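Local coordinates for DUF3224 domain-containing protein (Shewanella oneidensis, PDB 2OOJ) that is of unknown function but belongs to the DUF3224 family, is built largely of beta strands and may pair with a second copy of itself about a two-fold axis, at the interface of chains A and B. Sequence-based numbering; all coordinates share one arbitrary frame. Chains: chain A/B, Hypothetical protein.

The interface of chains A and B. Residues chain A 48-49, 67, 69, 82; chain B 22-25, 30.
The backbone N of B:Val25 donates a hydrogen bond of 3.1 Å to OE1, the side-chain amide oxygen of A:Gln69. It comes from well above the carbonyl plane, yet the N-H points nearly straight at the oxygen, 161° at H. The other half of the same amide, NE2, reaches a water that also meets the backbone O of B:Val25, so one glutamine end addresses both backbone polar groups of that residue, one directly and one through solvent. A:Gln69 gets there by setting CG anti to its backbone N (chi1 175°) and then bending at chi2, which turns the amide toward the loop of chain B. CG2 of B:Val25 packs against the amide carbon CD at 3.8 Å, the two side chains crossing at a slant. Nearer the backbone, CB of A:Gln69 touches the CD1 branch of B:Leu30 at 4.0 Å. Shortened to an alanine, A:Gln69 would probably leave the N-H of B:Val25 without its acceptor, its carbonyl without the bridged water, and CG2 without the amide it packs on. A second water joins OE1 of A:Gln48, 2.7 Å away, to the backbone N of B:Thr23. Beside this bridge the methyl CB of B:Ala22 lies over strand 43-55, 3.4 Å from the backbone O of A:Gln48 and 3.9 Å from CA of A:Gly49. Strands 43-55 and 62-71 of chain A thus meet chain B through side chains and backbone; the polar links reach loop backbone, the apolar ones the side chains of B:Ala22, B:Val25 and B:Leu30. Repeated by the two-fold, this small, partly water-mediated patch helps join the two chains of the deposited dimer, which may be the biological form.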
loop_
_atom_site.group_PDB
_atom_site.type_symbol
_atom_site.label_atom_id
_atom_site.label_comp_id
_atom_site.label_asym_id
_atom_site.label_seq_id
_atom_site.Cartn_x
_atom_site.Cartn_y
_atom_site.Cartn_z
ATOM N N GLN A 48 14.915 -2.208 -4.668
ATOM C CA GLN A 48 14.817 -2.473 -3.259
ATOM C C GLN A 48 13.595 -1.776 -2.720
ATOM O O GLN A 48 13.264 -0.676 -3.130
ATOM C CB GLN A 48 16.018 -1.908 -2.513
ATOM C CG GLN A 48 17.223 -2.741 -2.706
ATOM C CD GLN A 48 18.286 -2.428 -1.722
ATOM O OE1 GLN A 48 18.593 -1.257 -1.486
ATOM N NE2 GLN A 48 18.903 -3.472 -1.167
ATOM N N GLY A 49 12.961 -2.404 -1.750
ATOM C CA GLY A 49 11.867 -1.771 -1.029
ATOM C C GLY A 49 11.388 -2.598 0.115
ATOM O O GLY A 49 12.108 -3.464 0.610
ATOM N N ILE A 67 6.282 -0.572 -1.440
ATOM C CA ILE A 67 6.921 0.505 -2.184
ATOM C C ILE A 67 8.346 0.057 -2.470
ATOM O O ILE A 67 9.046 -0.439 -1.571
ATOM C CB ILE A 67 6.922 1.845 -1.415
ATOM C CG1 ILE A 67 5.528 2.483 -1.417
ATOM C CG2 ILE A 67 7.873 2.858 -2.030
ATOM C CD1 ILE A 67 5.432 3.772 -0.632
ATOM N N GLN A 69 12.007 1.108 -4.824
ATOM C CA GLN A 69 12.818 1.988 -5.642
ATOM C C GLN A 69 13.563 1.172 -6.676
ATOM O O GLN A 69 14.393 0.335 -6.334
ATOM C CB GLN A 69 13.808 2.774 -4.797
ATOM C CG GLN A 69 14.781 3.650 -5.610
ATOM C CD GLN A 69 14.166 4.908 -6.135
ATOM O OE1 GLN A 69 13.962 5.873 -5.391
ATOM N NE2 GLN A 69 13.942 4.954 -7.441
ATOM N N VAL A 82 9.839 4.884 -8.780
ATOM C CA VAL A 82 9.270 4.154 -7.644
ATOM C C VAL A 82 7.974 3.448 -8.083
ATOM O O VAL A 82 7.120 4.045 -8.739
ATOM C CB VAL A 82 8.965 5.093 -6.449
ATOM C CG1 VAL A 82 8.334 4.344 -5.243
ATOM C CG2 VAL A 82 10.260 5.808 -5.987
ATOM N N ALA B 22 15.118 0.526 1.875
ATOM C CA ALA B 22 15.635 1.098 0.649
ATOM C C ALA B 22 15.970 2.586 0.805
ATOM O O ALA B 22 15.467 3.268 1.706
ATOM C CB ALA B 22 14.599 0.927 -0.453
ATOM N N THR B 23 16.755 3.070 -0.140
ATOM C CA THR B 23 17.162 4.469 -0.238
ATOM C C THR B 23 16.612 5.048 -1.519
ATOM O O THR B 23 16.758 4.472 -2.591
ATOM C CB THR B 23 18.670 4.572 -0.290
ATOM O OG1 THR B 23 19.193 3.919 0.868
ATOM C CG2 THR B 23 19.138 6.054 -0.312
ATOM N N GLY B 24 15.964 6.184 -1.392
ATOM C CA GLY B 24 15.461 6.881 -2.543
ATOM C C GLY B 24 16.597 7.515 -3.313
ATOM O O GLY B 24 17.616 7.891 -2.737
ATOM N N VAL B 25 16.414 7.611 -4.622
ATOM C CA VAL B 25 17.354 8.284 -5.481
ATOM C C VAL B 25 16.561 9.167 -6.415
ATOM O O VAL B 25 15.326 9.095 -6.471
ATOM C CB VAL B 25 18.281 7.284 -6.218
ATOM C CG1 VAL B 25 19.049 6.439 -5.208
ATOM C CG2 VAL B 25 17.527 6.353 -7.123
ATOM N N LEU B 30 12.272 8.043 0.736
ATOM C CA LEU B 30 11.476 6.878 1.105
ATOM C C LEU B 30 11.393 6.841 2.601
ATOM O O LEU B 30 12.340 7.230 3.307
ATOM C CB LEU B 30 12.117 5.584 0.615
ATOM C CG LEU B 30 12.363 5.424 -0.871
ATOM C CD1 LEU B 30 12.983 4.067 -1.113
ATOM C CD2 LEU B 30 11.061 5.616 -1.690
HETATM O O HOH W 1 13.549 7.734 -8.650
HETATM O O HOH W 2 17.833 1.314 -1.975
#